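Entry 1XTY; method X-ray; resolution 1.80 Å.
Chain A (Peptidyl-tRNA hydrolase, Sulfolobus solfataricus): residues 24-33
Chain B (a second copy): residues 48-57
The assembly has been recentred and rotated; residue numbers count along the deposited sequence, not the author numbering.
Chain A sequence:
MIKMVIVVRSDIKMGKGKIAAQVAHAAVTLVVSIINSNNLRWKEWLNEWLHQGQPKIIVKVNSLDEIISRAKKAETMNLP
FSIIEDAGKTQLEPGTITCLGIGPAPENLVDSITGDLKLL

Chain A, residues 24-33: AHAAVTLVVS
Chain B 48-57: EWLHQGQPKI

A regular helix can pack against an irregular turn of a second copy, and the peptidyl-tRNA hydrolase of Sulfolobus solfataricus offers a compact example. Residues 24-33 of chain A are helical throughout (phi/psi near -64/-43). Chain B ends a helix at H51(B), passes through G53(B) (97/18) in a Schellman motif, with Q54(B) N hydrogen-bonded to W49(B) O (2.9 Å), and enters a strand at K56(B) (-128/137). The CA atoms of H25(A) and Q54(B) lie 7.2 Å apart, those of T29(A) and L50(B) 8.9 Å.

Q54(B), itself at 52/44, covers the most surface. Its side chain (chi1 m, chi2 t, chi3 41°) reaches the helix, placing OE1 3.4 Å from both V28(A) CB and H25(A) ND1, and NE2 3.2 Å from T29(A) OG1; H25(A) is t, T29(A) m. K56(B), m, t, t, p, extends toward the chain A helix and turns at chi4, so that NZ donates to Q54(B) O (3.1 Å) and Q54(B) OE1 (3.2 Å), linking the backbone carbonyl and the side-chain oxygen of the same residue, while its CE packs 3.7 Å from A24(A) CB.

V28(A), chi1 t, adds the apolar part: CG1 lies 4.1 Å from W49(B) CZ3 and 4.4 Å from L50(B) CD2. One turn on, V32(A) CG1 approaches L50(B) CD1 at 4.3 Å. W49(B) NE1 is anchored to P55(B) O (2.9 Å), tying helix to turn.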

ATOM      1  N   ALA A  24      -2.459   0.500  -2.203  1.00  8.89           N
ATOM      2  CA  ALA A  24      -1.046   0.190  -1.987  1.00  8.86           C
ATOM      3  C   ALA A  24      -0.210   0.916  -3.042  1.00  9.26           C
ATOM      4  O   ALA A  24       0.915   1.339  -2.772  1.00  9.57           O
ATOM      5  CB  ALA A  24      -0.820  -1.323  -2.074  1.00  8.99           C
ATOM      6  N   HIS A  25      -0.765   1.043  -4.245  1.00  9.05           N
ATOM      7  CA  HIS A  25      -0.093   1.728  -5.349  1.00 11.14           C
ATOM      8  C   HIS A  25       0.054   3.206  -4.977  1.00 11.21           C
ATOM      9  O   HIS A  25       1.114   3.808  -5.155  1.00  9.81           O
ATOM     10  CB  HIS A  25      -0.933   1.585  -6.629  1.00 11.61           C
ATOM     11  CG  HIS A  25      -0.199   1.924  -7.892  1.00 14.00           C
ATOM     12  ND1 HIS A  25       0.964   2.665  -7.909  1.00 16.58           N
ATOM     13  CD2 HIS A  25      -0.490   1.654  -9.187  1.00 15.54           C
ATOM     14  CE1 HIS A  25       1.359   2.835  -9.159  1.00 17.20           C
ATOM     15  NE2 HIS A  25       0.493   2.231  -9.955  1.00 19.08           N
ATOM     16  N   ALA A  26      -1.019   3.788  -4.449  1.00 10.58           N
ATOM     17  CA  ALA A  26      -0.997   5.191  -4.044  1.00 10.07           C
ATOM     18  C   ALA A  26       0.047   5.433  -2.959  1.00 10.04           C
ATOM     19  O   ALA A  26       0.801   6.401  -3.026  1.00 10.48           O
ATOM     20  CB  ALA A  26      -2.379   5.618  -3.545  1.00 12.44           C
ATOM     21  N   ALA A  27       0.102   4.546  -1.967  1.00  7.94           N
ATOM     22  CA  ALA A  27       1.051   4.698  -0.868  1.00  7.75           C
ATOM     23  C   ALA A  27       2.509   4.565  -1.287  1.00  8.62           C
ATOM     24  O   ALA A  27       3.350   5.370  -0.880  1.00  9.34           O
ATOM     25  CB  ALA A  27       0.732   3.687   0.240  1.00  9.60           C
ATOM     26  N   VAL A  28       2.814   3.555  -2.098  1.00  8.47           N
ATOM     27  CA  VAL A  28       4.190   3.348  -2.543  1.00  8.06           C
ATOM     28  C   VAL A  28       4.672   4.493  -3.431  1.00  9.59           C
ATOM     29  O   VAL A  28       5.797   4.973  -3.283  1.00 10.02           O
ATOM     30  CB  VAL A  28       4.338   2.008  -3.296  1.00  9.89           C
ATOM     31  CG1 VAL A  28       5.734   1.889  -3.899  1.00  9.16           C
ATOM     32  CG2 VAL A  28       4.088   0.851  -2.332  1.00  7.88           C
ATOM     33  N   THR A  29       3.821   4.933  -4.349  1.00  9.59           N
ATOM     34  CA  THR A  29       4.186   6.034  -5.229  1.00 11.21           C
ATOM     35  C   THR A  29       4.503   7.291  -4.415  1.00 10.61           C
ATOM     36  O   THR A  29       5.454   8.006  -4.718  1.00 10.46           O
ATOM     37  CB  THR A  29       3.064   6.311  -6.252  1.00 12.69           C
ATOM     38  OG1 THR A  29       2.960   5.191  -7.143  1.00 14.34           O
ATOM     39  CG2 THR A  29       3.367   7.563  -7.072  1.00 14.43           C
ATOM     40  N   LEU A  30       3.714   7.559  -3.378  1.00 11.23           N
ATOM     41  CA  LEU A  30       3.958   8.724  -2.529  1.00 11.32           C
ATOM     42  C   LEU A  30       5.323   8.622  -1.849  1.00 12.47           C
ATOM     43  O   LEU A  30       6.150   9.527  -1.952  1.00 13.11           O
ATOM     44  CB  LEU A  30       2.878   8.843  -1.449  1.00 11.04           C
ATOM     45  CG  LEU A  30       1.554   9.506  -1.817  1.00 14.30           C
ATOM     46  CD1 LEU A  30       0.582   9.364  -0.644  1.00 12.46           C
ATOM     47  CD2 LEU A  30       1.784  10.975  -2.144  1.00 15.28           C
ATOM     48  N   VAL A  31       5.551   7.508  -1.156  1.00 10.31           N
ATOM     49  CA  VAL A  31       6.803   7.287  -0.445  1.00 10.70           C
ATOM     50  C   VAL A  31       8.027   7.391  -1.363  1.00 12.09           C
ATOM     51  O   VAL A  31       9.004   8.072  -1.031  1.00 12.27           O
ATOM     52  CB  VAL A  31       6.773   5.915   0.279  1.00 10.44           C
ATOM     53  CG1 VAL A  31       8.141   5.564   0.835  1.00 10.92           C
ATOM     54  CG2 VAL A  31       5.754   5.968   1.418  1.00 10.18           C
ATOM     55  N   VAL A  32       7.977   6.736  -2.520  1.00 12.61           N
ATOM     56  CA  VAL A  32       9.102   6.794  -3.445  1.00 13.47           C
ATOM     57  C   VAL A  32       9.314   8.203  -4.016  1.00 14.38           C
ATOM     58  O   VAL A  32      10.455   8.646  -4.185  1.00 16.86           O
ATOM     59  CB  VAL A  32       8.924   5.772  -4.593  1.00 13.20           C
ATOM     60  CG1 VAL A  32      10.023   5.949  -5.640  1.00 13.77           C
ATOM     61  CG2 VAL A  32       8.979   4.357  -4.018  1.00 12.80           C
ATOM     62  N   SER A  33       8.226   8.915  -4.293  1.00 14.70           N
ATOM     63  CA  SER A  33       8.341  10.270  -4.835  1.00 16.32           C
ATOM     64  C   SER A  33       8.989  11.212  -3.810  1.00 16.49           C
ATOM     65  O   SER A  33       9.734  12.125  -4.171  1.00 17.16           O
ATOM     66  CB  SER A  33       6.964  10.810  -5.233  1.00 16.65           C
ATOM     67  OG  SER A  33       6.170  11.076  -4.090  1.00 21.45           O
TER
ATOM     68  N   GLU B  48      13.352  -2.443 -10.890  1.00  9.35           N
ATOM     69  CA  GLU B  48      12.719  -3.046 -12.062  1.00 10.52           C
ATOM     70  C   GLU B  48      11.209  -3.125 -11.846  1.00 10.75           C
ATOM     71  O   GLU B  48      10.413  -2.912 -12.764  1.00 10.93           O
ATOM     72  CB  GLU B  48      13.298  -4.444 -12.302  1.00 10.80           C
ATOM     73  CG  GLU B  48      14.769  -4.415 -12.682  1.00 16.19           C
ATOM     74  CD  GLU B  48      15.519  -5.688 -12.329  1.00 20.05           C
ATOM     75  OE1 GLU B  48      14.880  -6.706 -11.986  1.00 19.85           O
ATOM     76  OE2 GLU B  48      16.766  -5.662 -12.405  1.00 23.29           O
ATOM     77  N   TRP B  49      10.831  -3.421 -10.610  1.00  8.27           N
ATOM     78  CA  TRP B  49       9.429  -3.528 -10.228  1.00  9.68           C
ATOM     79  C   TRP B  49       8.708  -2.191 -10.458  1.00  9.98           C
ATOM     80  O   TRP B  49       7.605  -2.158 -11.000  1.00  8.85           O
ATOM     81  CB  TRP B  49       9.348  -3.931  -8.755  1.00  8.07           C
ATOM     82  CG  TRP B  49       7.955  -4.081  -8.216  1.00  6.58           C
ATOM     83  CD1 TRP B  49       7.036  -5.029  -8.562  1.00  6.55           C
ATOM     84  CD2 TRP B  49       7.355  -3.301  -7.176  1.00  7.79           C
ATOM     85  NE1 TRP B  49       5.902  -4.899  -7.792  1.00  8.58           N
ATOM     86  CE2 TRP B  49       6.072  -3.845  -6.932  1.00  9.52           C
ATOM     87  CE3 TRP B  49       7.781  -2.203  -6.420  1.00  7.35           C
ATOM     88  CZ2 TRP B  49       5.207  -3.325  -5.961  1.00 10.77           C
ATOM     89  CZ3 TRP B  49       6.924  -1.685  -5.452  1.00  9.55           C
ATOM     90  CH2 TRP B  49       5.648  -2.250  -5.233  1.00  9.88           C
ATOM     91  N   LEU B  50       9.334  -1.095 -10.039  1.00  9.03           N
ATOM     92  CA  LEU B  50       8.742   0.230 -10.218  1.00 11.22           C
ATOM     93  C   LEU B  50       8.590   0.556 -11.707  1.00 13.64           C
ATOM     94  O   LEU B  50       7.567   1.096 -12.135  1.00 12.65           O
ATOM     95  CB  LEU B  50       9.615   1.290  -9.543  1.00 11.70           C
ATOM     96  CG  LEU B  50       9.672   1.249  -8.016  1.00 12.31           C
ATOM     97  CD1 LEU B  50      10.764   2.188  -7.516  1.00 12.02           C
ATOM     98  CD2 LEU B  50       8.313   1.646  -7.447  1.00 11.61           C
ATOM     99  N   HIS B  51       9.613   0.223 -12.491  1.00 13.83           N
ATOM    100  CA  HIS B  51       9.601   0.468 -13.937  1.00 16.11           C
ATOM    101  C   HIS B  51       8.555  -0.388 -14.643  1.00 15.92           C
ATOM    102  O   HIS B  51       8.107  -0.054 -15.742  1.00 18.11           O
ATOM    103  CB  HIS B  51      10.977   0.163 -14.541  1.00 20.04           C
ATOM    104  CG  HIS B  51      11.993   1.237 -14.320  1.00 27.38           C
ATOM    105  ND1 HIS B  51      13.345   0.979 -14.241  1.00 30.54           N
ATOM    106  CD2 HIS B  51      11.859   2.578 -14.183  1.00 30.75           C
ATOM    107  CE1 HIS B  51      13.997   2.114 -14.061  1.00 32.29           C
ATOM    108  NE2 HIS B  51      13.119   3.099 -14.021  1.00 32.23           N
ATOM    109  N   GLN B  52       8.177  -1.495 -14.013  1.00 14.75           N
ATOM    110  CA  GLN B  52       7.196  -2.405 -14.583  1.00 13.83           C
ATOM    111  C   GLN B  52       5.762  -2.112 -14.136  1.00 13.26           C
ATOM    112  O   GLN B  52       4.835  -2.827 -14.506  1.00 15.11           O
ATOM    113  CB  GLN B  52       7.585  -3.851 -14.254  1.00 14.98           C
ATOM    114  CG  GLN B  52       8.750  -4.355 -15.101  1.00 15.50           C
ATOM    115  CD  GLN B  52       9.367  -5.632 -14.572  1.00 16.62           C
ATOM    116  OE1 GLN B  52       8.686  -6.470 -13.987  1.00 18.51           O
ATOM    117  NE2 GLN B  52      10.667  -5.796 -14.796  1.00 18.20           N
ATOM    118  N   GLY B  53       5.588  -1.066 -13.337  1.00 11.96           N
ATOM    119  CA  GLY B  53       4.255  -0.694 -12.893  1.00 12.99           C
ATOM    120  C   GLY B  53       3.836  -1.195 -11.526  1.00 13.00           C
ATOM    121  O   GLY B  53       2.642  -1.245 -11.225  1.00 13.43           O
ATOM    122  N   GLN B  54       4.802  -1.589 -10.706  1.00 13.20           N
ATOM    123  CA  GLN B  54       4.509  -2.058  -9.355  1.00 12.79           C
ATOM    124  C   GLN B  54       3.448  -3.152  -9.281  1.00 12.64           C
ATOM    125  O   GLN B  54       2.574  -3.098  -8.417  1.00 14.27           O
ATOM    126  CB  GLN B  54       4.011  -0.893  -8.502  1.00 15.48           C
ATOM    127  CG  GLN B  54       4.986   0.206  -8.238  1.00 17.50           C
ATOM    128  CD  GLN B  54       4.337   1.315  -7.437  1.00 16.13           C
ATOM    129  OE1 GLN B  54       3.564   1.048  -6.510  1.00 13.19           O
ATOM    130  NE2 GLN B  54       4.647   2.560  -7.777  1.00 15.72           N
ATOM    131  N   PRO B  55       3.503  -4.158 -10.167  1.00 12.42           N
ATOM    132  CA  PRO B  55       2.479  -5.207 -10.095  1.00 13.14           C
ATOM    133  C   PRO B  55       2.402  -5.924  -8.749  1.00 13.83           C
ATOM    134  O   PRO B  55       3.416  -6.350  -8.196  1.00 12.30           O
ATOM    135  CB  PRO B  55       2.857  -6.142 -11.244  1.00 13.60           C
ATOM    136  CG  PRO B  55       4.344  -5.950 -11.375  1.00 14.44           C
ATOM    137  CD  PRO B  55       4.505  -4.462 -11.204  1.00 12.73           C
ATOM    138  N   LYS B  56       1.189  -6.060  -8.226  1.00 15.02           N
ATOM    139  CA  LYS B  56       0.997  -6.723  -6.942  1.00 15.21           C
ATOM    140  C   LYS B  56      -0.050  -7.815  -7.049  1.00 17.33           C
ATOM    141  O   LYS B  56      -1.086  -7.634  -7.686  1.00 20.74           O
ATOM    142  CB  LYS B  56       0.548  -5.717  -5.880  1.00 15.67           C
ATOM    143  CG  LYS B  56       1.499  -4.559  -5.631  1.00 18.00           C
ATOM    144  CD  LYS B  56       0.866  -3.545  -4.683  1.00 21.10           C
ATOM    145  CE  LYS B  56       1.703  -2.280  -4.550  1.00 24.31           C
ATOM    146  NZ  LYS B  56       1.822  -1.554  -5.847  1.00 24.40           N
ATOM    147  N   ILE B  57       0.230  -8.955  -6.433  1.00 15.71           N
ATOM    148  CA  ILE B  57      -0.715 -10.059  -6.431  1.00 16.54           C
ATOM    149  C   ILE B  57      -1.210 -10.164  -4.995  1.00 15.30           C
ATOM    150  O   ILE B  57      -0.417 -10.357  -4.078  1.00 13.82           O
ATOM    151  CB  ILE B  57      -0.044 -11.385  -6.825  1.00 18.90           C
ATOM    152  CG1 ILE B  57       0.607 -11.251  -8.207  1.00 22.05           C
ATOM    153  CG2 ILE B  57      -1.089 -12.509  -6.846  1.00 21.29           C
ATOM    154  CD1 ILE B  57       1.457 -12.453  -8.607  1.00 23.78           C
TER